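Local atomic coordinates of alpha-galactosidase (Thermus thermophilus, PDB entry 6LCJ), a protein that probably hydrolyses terminal alpha-galactosyl groups of sugars such as stachyose, working as a thermostable hexameric glycosidase. Residues R28-E33 against G130-L135; V34-P39 against L104-L109; A108-A113 against G124-K129; G112-G117 against G313-A318. All blocks are in the same frame, centred on the assembly; numbering follows the deposited sequence.

Contact 1: residues R28-E33 against G130-L135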
loop_
_atom_site.group_PDB
_atom_site.type_symbol
_atom_site.label_atom_id
_atom_site.label_comp_id
_atom_site.label_asym_id
_atom_site.label_seq_id
_atom_site.Cartn_x
_atom_site.Cartn_y
_atom_site.Cartn_z
ATOM N N ARG E 28 -24.539 15.770 40.308
ATOM C CA ARG E 28 -24.369 16.614 39.139
ATOM C C ARG E 28 -22.907 17.023 39.047
ATOM O O ARG E 28 -22.350 17.571 40.004
ATOM C CB ARG E 28 -25.276 17.836 39.215
ATOM C CG ARG E 28 -25.234 18.679 37.976
ATOM C CD ARG E 28 -26.136 19.889 38.112
ATOM N NE ARG E 28 -27.534 19.530 38.315
ATOM C CZ ARG E 28 -28.511 19.933 37.510
ATOM N NH1 ARG E 28 -28.219 20.705 36.455
ATOM N NH2 ARG E 28 -29.768 19.565 37.758
ATOM N N LEU E 29 -22.292 16.745 37.904
ATOM C CA LEU E 29 -20.904 17.077 37.633
ATOM C C LEU E 29 -20.849 18.311 36.751
ATOM O O LEU E 29 -21.831 18.671 36.097
ATOM C CB LEU E 29 -20.193 15.908 36.946
ATOM C CG LEU E 29 -20.409 14.538 37.596
ATOM C CD1 LEU E 29 -19.612 13.470 36.866
ATOM C CD2 LEU E 29 -20.038 14.574 39.082
ATOM N N TRP E 30 -19.691 18.969 36.744
ATOM C CA TRP E 30 -19.431 20.021 35.770
ATOM C C TRP E 30 -18.114 19.777 35.061
ATOM O O TRP E 30 -17.143 19.335 35.681
ATOM C CB TRP E 30 -19.397 21.391 36.406
ATOM C CG TRP E 30 -20.617 22.115 36.083
ATOM C CD1 TRP E 30 -20.871 22.853 34.955
ATOM C CD2 TRP E 30 -21.813 22.136 36.867
ATOM N NE1 TRP E 30 -22.160 23.351 35.005
ATOM C CE2 TRP E 30 -22.755 22.927 36.169
ATOM C CE3 TRP E 30 -22.172 21.579 38.101
ATOM C CZ2 TRP E 30 -24.034 23.169 36.667
ATOM C CZ3 TRP E 30 -23.437 21.821 38.591
ATOM C CH2 TRP E 30 -24.354 22.613 37.878
ATOM N N GLY E 31 -18.083 20.066 33.761
ATOM C CA GLY E 31 -16.832 19.997 33.037
ATOM C C GLY E 31 -16.951 19.669 31.570
ATOM O O GLY E 31 -17.770 18.836 31.169
ATOM N N ARG E 32 -16.128 20.326 30.754
ATOM C CA ARG E 32 -16.065 19.982 29.341
ATOM C C ARG E 32 -15.763 18.503 29.156
ATOM O O ARG E 32 -16.335 17.849 28.277
ATOM C CB ARG E 32 -15.017 20.840 28.631
ATOM C CG ARG E 32 -15.355 21.134 27.175
ATOM C CD ARG E 32 -14.104 21.330 26.331
ATOM N NE ARG E 32 -14.365 21.183 24.897
ATOM C CZ ARG E 32 -13.703 20.338 24.099
ATOM N NH1 ARG E 32 -12.748 19.562 24.596
ATOM N NH2 ARG E 32 -13.999 20.260 22.805
ATOM N N GLU E 33 -14.886 17.949 29.986
ATOM C CA GLU E 33 -14.614 16.520 29.962
ATOM C C GLU E 33 -14.698 15.968 31.373
ATOM O O GLU E 33 -14.169 16.573 32.309
ATOM C CB GLU E 33 -13.246 16.201 29.357
ATOM C CG GLU E 33 -13.113 14.718 29.076
ATOM C CD GLU E 33 -11.813 14.349 28.412
ATOM O OE1 GLU E 33 -11.409 15.033 27.439
ATOM O OE2 GLU E 33 -11.192 13.370 28.882
ATOM N N GLY E 130 -18.462 23.774 27.531
ATOM C CA GLY E 130 -18.692 22.808 28.600
ATOM C C GLY E 130 -20.127 22.683 29.069
ATOM O O GLY E 130 -21.051 23.197 28.427
ATOM N N GLY E 131 -20.344 22.001 30.184
ATOM C CA GLY E 131 -21.700 21.855 30.665
ATOM C C GLY E 131 -21.764 20.907 31.838
ATOM O O GLY E 131 -20.743 20.455 32.367
ATOM N N ALA E 132 -23.001 20.619 32.233
ATOM C CA ALA E 132 -23.293 19.797 33.392
ATOM C C ALA E 132 -23.580 18.364 32.968
ATOM O O ALA E 132 -23.778 18.060 31.785
ATOM C CB ALA E 132 -24.486 20.363 34.173
ATOM N N TRP E 133 -23.637 17.486 33.971
ATOM C CA TRP E 133 -23.787 16.058 33.771
ATOM C C TRP E 133 -24.607 15.493 34.910
ATOM O O TRP E 133 -24.514 15.956 36.044
ATOM C CB TRP E 133 -22.446 15.317 33.749
ATOM C CG TRP E 133 -21.509 15.757 32.697
ATOM C CD1 TRP E 133 -20.597 16.767 32.786
ATOM C CD2 TRP E 133 -21.369 15.197 31.383
ATOM N NE1 TRP E 133 -19.900 16.869 31.610
ATOM C CE2 TRP E 133 -20.355 15.915 30.733
ATOM C CE3 TRP E 133 -22.004 14.158 30.700
ATOM C CZ2 TRP E 133 -19.955 15.628 29.423
ATOM C CZ3 TRP E 133 -21.610 13.879 29.393
ATOM C CH2 TRP E 133 -20.601 14.616 28.772
ATOM N N PHE E 134 -25.395 14.475 34.600
ATOM C CA PHE E 134 -26.055 13.674 35.611
ATOM C C PHE E 134 -25.275 12.381 35.732
ATOM O O PHE E 134 -24.938 11.768 34.714
ATOM C CB PHE E 134 -27.512 13.390 35.248
ATOM C CG PHE E 134 -28.235 12.597 36.290
ATOM C CD1 PHE E 134 -28.333 13.075 37.587
ATOM C CD2 PHE E 134 -28.793 11.372 35.988
ATOM C CE1 PHE E 134 -28.984 12.353 38.566
ATOM C CE2 PHE E 134 -29.441 10.632 36.959
ATOM C CZ PHE E 134 -29.541 11.132 38.260
ATOM N N LEU E 135 -24.956 11.990 36.964
ATOM C CA LEU E 135 -24.264 10.732 37.205
ATOM C C LEU E 135 -25.016 9.968 38.277
ATOM O O LEU E 135 -25.360 10.530 39.319
ATOM C CB LEU E 135 -22.809 10.953 37.626
ATOM C CG LEU E 135 -22.100 9.756 38.265
ATOM C CD1 LEU E 135 -21.728 8.738 37.212
ATOM C CD2 LEU E 135 -20.888 10.196 39.062
#
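Strands 26-30 and 132-137 form an antiparallel pair in the larger sheet of the N-terminal β-sandwich, and the strand pair is tight on its buried side and loose on its exposed one. On the buried face, Leu29 and Trp133 make a hydrogen-bonded pair: Leu29 N donates to Trp133 O at 3.0 Å, while the return bond from Trp133 N to Leu29 O is weak. Leu29 CB lies 4.0 Å from Trp133 CB, and Leu29 CD1 continues on to Leu135. The straighter bonds fall at two buried glycines, Gly31 N donating to Gly131 O at 3.0 Å, nearly along the C=O axis. On the looser, exposed side, Ala132 CB sits over one face of the Trp30 indole, 4.0 Å from the centroid of its five-membered ring. Arg32 meets Gly130 by little more than backbone and first side-chain carbons, and its guanidinium reaches away to Ala127 O. Gly31, whose backbone angles would jam a CB against the preceding carbonyl, lies where the chain turns from strand 26-30 toward strand 33-37. Its O is gripped by the Trp133 indole, NE1 to Gly31 O measuring 2.9 Å, almost straight at 177° and lying in both the ring plane and the carbonyl plane.

Contact 2: residues V34-P39 against L104-L109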
loop_
_atom_site.group_PDB
_atom_site.type_symbol
_atom_site.label_atom_id
_atom_site.label_comp_id
_atom_site.label_asym_id
_atom_site.label_seq_id
_atom_site.Cartn_x
_atom_site.Cartn_y
_atom_site.Cartn_z
ATOM N N VAL E 34 -15.373 14.833 31.527
ATOM C CA VAL E 34 -15.499 14.179 32.820
ATOM C C VAL E 34 -15.178 12.705 32.642
ATOM O O VAL E 34 -15.415 12.119 31.582
ATOM C CB VAL E 34 -16.899 14.373 33.456
ATOM C CG1 VAL E 34 -17.188 15.862 33.677
ATOM C CG2 VAL E 34 -17.985 13.728 32.608
ATOM N N ARG E 35 -14.603 12.112 33.681
ATOM C CA ARG E 35 -14.197 10.719 33.654
ATOM C C ARG E 35 -14.773 10.037 34.878
ATOM O O ARG E 35 -14.564 10.502 35.997
ATOM C CB ARG E 35 -12.673 10.587 33.625
ATOM C CG ARG E 35 -12.050 11.266 32.430
ATOM C CD ARG E 35 -10.715 10.658 32.069
ATOM N NE ARG E 35 -10.212 11.238 30.834
ATOM C CZ ARG E 35 -8.978 11.086 30.378
ATOM N NH1 ARG E 35 -8.102 10.370 31.070
ATOM N NH2 ARG E 35 -8.622 11.657 29.231
ATOM N N VAL E 36 -15.504 8.951 34.664
ATOM C CA VAL E 36 -16.129 8.195 35.739
ATOM C C VAL E 36 -15.635 6.765 35.627
ATOM O O VAL E 36 -15.662 6.186 34.535
ATOM C CB VAL E 36 -17.666 8.257 35.660
ATOM C CG1 VAL E 36 -18.286 7.395 36.737
ATOM C CG2 VAL E 36 -18.159 9.693 35.768
ATOM N N PHE E 37 -15.167 6.199 36.745
ATOM C CA PHE E 37 -14.638 4.842 36.691
ATOM C C PHE E 37 -15.570 3.904 37.426
ATOM O O PHE E 37 -15.927 4.175 38.579
ATOM C CB PHE E 37 -13.231 4.765 37.289
ATOM C CG PHE E 37 -12.261 5.703 36.641
ATOM C CD1 PHE E 37 -11.446 5.273 35.608
ATOM C CD2 PHE E 37 -12.191 7.026 37.044
ATOM C CE1 PHE E 37 -10.575 6.151 34.995
ATOM C CE2 PHE E 37 -11.329 7.913 36.434
ATOM C CZ PHE E 37 -10.515 7.478 35.412
ATOM N N PRO E 38 -16.008 2.823 36.790
ATOM C CA PRO E 38 -16.899 1.892 37.446
ATOM C C PRO E 38 -16.203 1.212 38.609
ATOM O O PRO E 38 -15.010 0.877 38.539
ATOM C CB PRO E 38 -17.244 0.885 36.339
ATOM C CG PRO E 38 -16.111 0.977 35.391
ATOM C CD PRO E 38 -15.692 2.411 35.414
ATOM N N PRO E 39 -16.912 1.012 39.692
ATOM C CA PRO E 39 -16.371 0.219 40.797
ATOM C C PRO E 39 -16.664 -1.261 40.613
ATOM O O PRO E 39 -16.796 -2.000 41.589
ATOM C CB PRO E 39 -17.101 0.799 42.008
ATOM C CG PRO E 39 -18.450 1.188 41.450
ATOM C CD PRO E 39 -18.233 1.586 40.008
ATOM N N LEU E 104 -24.304 2.138 35.750
ATOM C CA LEU E 104 -23.655 3.411 36.032
ATOM C C LEU E 104 -23.930 4.321 34.840
ATOM O O LEU E 104 -23.462 4.050 33.731
ATOM C CB LEU E 104 -22.155 3.221 36.263
ATOM C CG LEU E 104 -21.355 4.488 36.562
ATOM C CD1 LEU E 104 -21.655 4.973 37.969
ATOM C CD2 LEU E 104 -19.877 4.225 36.376
ATOM N N LEU E 105 -24.689 5.387 35.066
ATOM C CA LEU E 105 -25.151 6.277 34.009
ATOM C C LEU E 105 -24.439 7.617 34.090
ATOM O O LEU E 105 -24.347 8.212 35.167
ATOM C CB LEU E 105 -26.664 6.500 34.096
ATOM C CG LEU E 105 -27.352 7.351 33.029
ATOM C CD1 LEU E 105 -28.781 6.874 32.778
ATOM C CD2 LEU E 105 -27.345 8.845 33.397
ATOM N N LEU E 106 -23.970 8.095 32.941
ATOM C CA LEU E 106 -23.412 9.431 32.781
ATOM C C LEU E 106 -24.147 10.098 31.627
ATOM O O LEU E 106 -24.021 9.662 30.479
ATOM C CB LEU E 106 -21.909 9.366 32.506
ATOM C CG LEU E 106 -21.256 10.714 32.212
ATOM C CD1 LEU E 106 -21.059 11.487 33.526
ATOM C CD2 LEU E 106 -19.948 10.551 31.430
ATOM N N GLY E 107 -24.899 11.160 31.922
ATOM C CA GLY E 107 -25.692 11.829 30.906
ATOM C C GLY E 107 -25.571 13.341 30.876
ATOM O O GLY E 107 -25.647 14.002 31.911
ATOM N N ALA E 108 -25.401 13.907 29.686
ATOM C CA ALA E 108 -25.299 15.352 29.555
ATOM C C ALA E 108 -26.622 16.046 29.872
ATOM O O ALA E 108 -27.702 15.577 29.503
ATOM C CB ALA E 108 -24.864 15.719 28.145
ATOM N N LEU E 109 -26.528 17.181 30.552
ATOM C CA LEU E 109 -27.675 18.038 30.808
ATOM C C LEU E 109 -27.736 19.235 29.864
ATOM O O LEU E 109 -28.691 20.005 29.939
ATOM C CB LEU E 109 -27.659 18.515 32.266
ATOM C CG LEU E 109 -27.834 17.371 33.268
ATOM C CD1 LEU E 109 -27.878 17.880 34.694
ATOM C CD2 LEU E 109 -29.089 16.570 32.953
#
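The flat groups here, both from strand 33-37, are the Phe37 phenyl and the Arg35 guanidinium, and they have neither face nor edge in the interface of this β-sandwich. Both side chains leave their strand on the side away from residues 104-109, Phe37 packing on Leu121 and on Arg255 of a second subunit, Arg35 pairing with Glu33 and donating to Asp256 O of that same neighbouring subunit. What remains between the strands is aliphatic. Strands 33-37 and 102-108 belong to different sheets; their axes approach to 9.2 Å and run almost exactly antiparallel, at 172°, and no hydrogen bond joins them. Alternate residues, Val34 and Val36 from one strand and Leu104 and Leu106 from the other, point into the gap and cross obliquely. Both leucines hold CG anti to the backbone N (chi1 180° and 175°), which extends their methyls across the interior. Val34 brings a single branch: CG2, in the crowded position between its own N and carbonyl carbon, lies 3.9 Å from both Leu106 CD1 and Leu106 CD2. Val36 instead divides its two methyls, CG2 going to Leu106 CD1 at 4.1 Å, so that this one leucine methyl touches both valines. Trp133 and Leu135 of strand 132-137 close around the same four side chains, making a buried hydrocarbon core with strands from both sheets. At the far end, Leu104 CD2 touches Pro38 CA at 3.9 Å and meets the other Val36 methyl, CG1, more closely still, at 3.6 Å.

Contact 3: residues A108-A113 against G124-K129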
loop_
_atom_site.group_PDB
_atom_site.type_symbol
_atom_site.label_atom_id
_atom_site.label_comp_id
_atom_site.label_asym_id
_atom_site.label_seq_id
_atom_site.Cartn_x
_atom_site.Cartn_y
_atom_site.Cartn_z
ATOM N N ALA E 108 -25.401 13.907 29.686
ATOM C CA ALA E 108 -25.299 15.352 29.555
ATOM C C ALA E 108 -26.622 16.046 29.872
ATOM O O ALA E 108 -27.702 15.577 29.503
ATOM C CB ALA E 108 -24.864 15.719 28.145
ATOM N N LEU E 109 -26.528 17.181 30.552
ATOM C CA LEU E 109 -27.675 18.038 30.808
ATOM C C LEU E 109 -27.736 19.235 29.864
ATOM O O LEU E 109 -28.691 20.005 29.939
ATOM C CB LEU E 109 -27.659 18.515 32.266
ATOM C CG LEU E 109 -27.834 17.371 33.268
ATOM C CD1 LEU E 109 -27.878 17.880 34.694
ATOM C CD2 LEU E 109 -29.089 16.570 32.953
ATOM N N ASP E 110 -26.741 19.403 28.982
ATOM C CA ASP E 110 -26.694 20.445 27.965
ATOM C C ASP E 110 -26.450 19.824 26.587
ATOM O O ASP E 110 -26.226 18.617 26.447
ATOM C CB ASP E 110 -25.594 21.477 28.267
ATOM C CG ASP E 110 -25.816 22.210 29.578
ATOM O OD1 ASP E 110 -26.847 22.913 29.717
ATOM O OD2 ASP E 110 -24.948 22.097 30.474
ATOM N N LEU E 111 -26.429 20.687 25.575
ATOM C CA LEU E 111 -26.260 20.303 24.179
ATOM C C LEU E 111 -24.820 19.930 23.843
ATOM O O LEU E 111 -23.866 20.459 24.417
ATOM C CB LEU E 111 -26.654 21.460 23.258
ATOM C CG LEU E 111 -28.079 21.979 23.282
ATOM C CD1 LEU E 111 -28.122 23.406 22.740
ATOM C CD2 LEU E 111 -28.973 21.057 22.467
ATOM N N GLY E 112 -24.672 19.050 22.857
ATOM C CA GLY E 112 -23.401 18.893 22.176
ATOM C C GLY E 112 -22.412 17.959 22.830
ATOM O O GLY E 112 -21.208 18.128 22.639
ATOM N N ALA E 113 -22.882 16.969 23.587
ATOM C CA ALA E 113 -22.012 16.058 24.310
ATOM C C ALA E 113 -21.999 14.665 23.681
ATOM O O ALA E 113 -22.972 14.223 23.061
ATOM C CB ALA E 113 -22.434 15.959 25.775
ATOM N N GLY E 124 -17.188 11.480 29.336
ATOM C CA GLY E 124 -18.077 12.438 28.711
ATOM C C GLY E 124 -17.301 13.642 28.213
ATOM O O GLY E 124 -16.455 14.184 28.924
ATOM N N ARG E 125 -17.597 14.051 26.981
ATOM C CA ARG E 125 -16.871 15.135 26.336
ATOM C C ARG E 125 -17.848 16.032 25.592
ATOM O O ARG E 125 -18.501 15.592 24.644
ATOM C CB ARG E 125 -15.808 14.592 25.379
ATOM C CG ARG E 125 -14.952 15.684 24.743
ATOM C CD ARG E 125 -13.852 15.114 23.887
ATOM N NE ARG E 125 -12.908 14.354 24.691
ATOM C CZ ARG E 125 -12.080 13.447 24.195
ATOM N NH1 ARG E 125 -12.089 13.189 22.891
ATOM N NH2 ARG E 125 -11.250 12.800 25.002
ATOM N N TYR E 126 -17.939 17.288 26.019
ATOM C CA TYR E 126 -18.703 18.288 25.289
ATOM C C TYR E 126 -17.908 18.747 24.074
ATOM O O TYR E 126 -16.699 18.956 24.153
ATOM C CB TYR E 126 -19.034 19.478 26.194
ATOM C CG TYR E 126 -20.306 19.307 27.016
ATOM C CD1 TYR E 126 -21.564 19.496 26.450
ATOM C CD2 TYR E 126 -20.244 18.965 28.357
ATOM C CE1 TYR E 126 -22.732 19.330 27.205
ATOM C CE2 TYR E 126 -21.395 18.802 29.114
ATOM C CZ TYR E 126 -22.631 18.984 28.536
ATOM O OH TYR E 126 -23.754 18.828 29.303
ATOM N N ALA E 127 -18.590 18.885 22.939
ATOM C CA ALA E 127 -17.903 19.273 21.708
ATOM C C ALA E 127 -17.607 20.772 21.681
ATOM O O ALA E 127 -16.471 21.188 21.416
ATOM C CB ALA E 127 -18.736 18.864 20.492
ATOM N N GLY E 128 -18.614 21.597 21.946
ATOM C CA GLY E 128 -18.387 23.021 22.066
ATOM C C GLY E 128 -18.100 23.456 23.491
ATOM O O GLY E 128 -17.158 22.970 24.126
ATOM N N LYS E 129 -18.902 24.379 24.009
ATOM C CA LYS E 129 -18.672 24.844 25.367
ATOM C C LYS E 129 -19.128 23.788 26.365
ATOM O O LYS E 129 -20.049 23.004 26.091
ATOM C CB LYS E 129 -19.395 26.170 25.615
ATOM C CG LYS E 129 -20.797 26.248 25.032
ATOM C CD LYS E 129 -21.657 27.272 25.781
ATOM C CE LYS E 129 -23.132 26.866 25.779
ATOM N NZ LYS E 129 -23.992 27.718 26.657
HETATM O O HOH W 1 -21.218 21.316 23.512
#
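Residues 108-113 leave strand 102-108 and cross to strand 113-117 in the opposite sheet, wrapping the side chain of Tyr126 as they go. Ala108 CB comes first, 3.5 Å from Tyr126 OH. Past Leu109, Asp110 N donates to that same hydroxyl at 3.1 Å, and Asp110 CB packs against it; the carboxylate turns elsewhere, OD2 accepting from Ala132 N. The hydroxyl also bonds to Ala132 O, so it ties the connection to the neighbouring strand. Leu111 directs its side chain away, but its O lies in the ring plane at the edge, 3.2 Å from Tyr126 CE1. A water 2.9 Å from Leu111 O accepts from Gly128 N, with Lys129 O also near it. Gly112, at positive phi (85°), swings its carbonyl round to receive Ala127 N at 2.7 Å, nearly along the C=O axis. Ala113 then enters the sheet as the non-hydrogen-bonded partner of Tyr126, its CB over one ring face, 3.9 Å from the ring centroid. A leucine at Tyr126 would lack the hydroxyl and would probably leave Asp110 N and Ala132 O without their shared partner and loosen the connection. Around this site, strand 132-137 contributes Trp133, which meets the tyrosine ring with planes about 60° apart, while helix 317-331 lies against Leu111 through Glu317 and Arg321.

Contact 4: residues G112-G117 against G313-A318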
loop_
_atom_site.group_PDB
_atom_site.type_symbol
_atom_site.label_atom_id
_atom_site.label_comp_id
_atom_site.label_asym_id
_atom_site.label_seq_id
_atom_site.Cartn_x
_atom_site.Cartn_y
_atom_site.Cartn_z
ATOM N N GLY E 112 -24.672 19.050 22.857
ATOM C CA GLY E 112 -23.401 18.893 22.176
ATOM C C GLY E 112 -22.412 17.959 22.830
ATOM O O GLY E 112 -21.208 18.128 22.639
ATOM N N ALA E 113 -22.882 16.969 23.587
ATOM C CA ALA E 113 -22.012 16.058 24.310
ATOM C C ALA E 113 -21.999 14.665 23.681
ATOM O O ALA E 113 -22.972 14.223 23.061
ATOM C CB ALA E 113 -22.434 15.959 25.775
ATOM N N ARG E 114 -20.868 13.981 23.842
ATOM C CA ARG E 114 -20.724 12.577 23.498
ATOM C C ARG E 114 -20.150 11.842 24.700
ATOM O O ARG E 114 -19.548 12.449 25.586
ATOM C CB ARG E 114 -19.827 12.394 22.285
ATOM C CG ARG E 114 -20.339 13.051 21.022
ATOM C CD ARG E 114 -19.353 12.787 19.937
ATOM N NE ARG E 114 -19.660 13.394 18.653
ATOM C CZ ARG E 114 -19.074 14.490 18.180
ATOM N NH1 ARG E 114 -18.169 15.146 18.907
ATOM N NH2 ARG E 114 -19.410 14.941 16.984
ATOM N N VAL E 115 -20.347 10.525 24.745
ATOM C CA VAL E 115 -19.903 9.724 25.884
ATOM C C VAL E 115 -19.198 8.477 25.374
ATOM O O VAL E 115 -19.771 7.708 24.594
ATOM C CB VAL E 115 -21.058 9.344 26.826
ATOM C CG1 VAL E 115 -20.555 8.407 27.907
ATOM C CG2 VAL E 115 -21.655 10.596 27.445
ATOM N N LEU E 116 -17.958 8.280 25.826
ATOM C CA LEU E 116 -17.136 7.141 25.448
ATOM C C LEU E 116 -17.227 6.076 26.532
ATOM O O LEU E 116 -17.139 6.382 27.726
ATOM C CB LEU E 116 -15.690 7.577 25.230
ATOM C CG LEU E 116 -14.572 6.541 25.102
ATOM C CD1 LEU E 116 -14.640 5.817 23.780
ATOM C CD2 LEU E 116 -13.248 7.257 25.219
ATOM N N GLY E 117 -17.450 4.840 26.117
ATOM C CA GLY E 117 -17.554 3.758 27.064
ATOM C C GLY E 117 -16.472 2.731 26.838
ATOM O O GLY E 117 -16.339 2.214 25.726
ATOM N N GLY E 313 -22.887 16.961 13.531
ATOM C CA GLY E 313 -23.048 16.092 14.675
ATOM C C GLY E 313 -23.199 16.897 15.937
ATOM O O GLY E 313 -23.821 17.968 15.909
ATOM N N ALA E 314 -22.613 16.411 17.040
ATOM C CA ALA E 314 -22.726 17.104 18.322
ATOM C C ALA E 314 -22.394 18.586 18.198
ATOM O O ALA E 314 -22.994 19.414 18.894
ATOM C CB ALA E 314 -21.813 16.450 19.363
ATOM N N GLU E 315 -21.465 18.939 17.298
ATOM C CA GLU E 315 -21.048 20.325 17.109
ATOM C C GLU E 315 -22.164 21.204 16.555
ATOM O O GLU E 315 -22.117 22.428 16.731
ATOM C CB GLU E 315 -19.844 20.392 16.171
ATOM C CG GLU E 315 -18.598 19.729 16.700
ATOM C CD GLU E 315 -18.596 18.185 16.577
ATOM O OE1 GLU E 315 -19.546 17.602 15.982
ATOM O OE2 GLU E 315 -17.630 17.559 17.092
ATOM N N GLY E 316 -23.153 20.618 15.883
ATOM C CA GLY E 316 -24.235 21.374 15.297
ATOM C C GLY E 316 -25.472 21.477 16.148
ATOM O O GLY E 316 -26.463 22.069 15.713
ATOM N N GLU E 317 -25.448 20.935 17.363
ATOM C CA GLU E 317 -26.675 20.887 18.143
ATOM C C GLU E 317 -27.126 22.284 18.577
ATOM O O GLU E 317 -28.332 22.567 18.581
ATOM C CB GLU E 317 -26.486 19.948 19.338
ATOM C CG GLU E 317 -26.537 18.477 18.949
ATOM C CD GLU E 317 -26.545 17.525 20.146
ATOM O OE1 GLU E 317 -26.542 17.999 21.299
ATOM O OE2 GLU E 317 -26.580 16.296 19.930
ATOM N N ALA E 318 -26.183 23.175 18.924
ATOM C CA ALA E 318 -26.550 24.553 19.283
ATOM C C ALA E 318 -27.245 25.286 18.132
ATOM O O ALA E 318 -28.255 25.964 18.355
ATOM C CB ALA E 318 -25.324 25.346 19.748
HETATM O O HOH W 2 -24.729 14.678 20.945
#
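Arg114 grips Glu315 end-on with two nitrogens: NH2 meets the syn lone pair of Glu315 OE1 at 2.8 Å, and NH1 reaches Glu315 OE2 at 3.1 Å from above the carboxylate plane. The two planes are 47° apart, so the salt bridge is skewed. A second bond, from Gly112 N to Glu317 OE1 at 2.7 Å, reaches the beginning of helix 317-331, and a water donating to both Ala113 O and Glu317 OE2 bridges the same segments. Outward from these, Ala314 CB rests over the centre of one guanidinium face, 3.6 Å from Arg114 CZ. Gly112 CA lies 3.3 Å from Ala314 O, where a side chain would be crowded. Asp79 bonds to both Arg114 NE and Ala314 N. A methionine at Arg114 would lack the guanidinium and would probably leave Glu315 without this partner while disturbing the seat of Ala314. The contact joins the N-terminal β-sandwich to the catalytic (β/α)8 barrel, at the loop after barrel strand 298-303. Set between Glu315 and Asp79, the buried guanidinium is likely to stay charged, and Glu317, which also accepts from Trp50 NE1, is probably held ionised by its several donors.

How the contacts relate
Contacts 1, 2 and 3 lie within the N-terminal β-sandwich, and contact 4 connects it to the barrel. Contact 1 pairs strands within the larger sheet, contact 2 spans the two sheets about 9 Å away from it (centre to centre), and contact 3 ties the crossover between them. Contacts 3 and 4, with centres about 6 Å apart, share Gly112 and Ala113; contacts 2 and 3 share Ala108 and Leu109. Along the chain, contact 1 encloses contacts 2 and 3, whereas contact 4 reaches almost 200 residues onward. Trp133 recurs, touching Ala113 and Val115 from contact 4 as well. Through Ala113 and Trp133, the sandwich's hydrocarbon core thus adjoins a polar junction with the barrel.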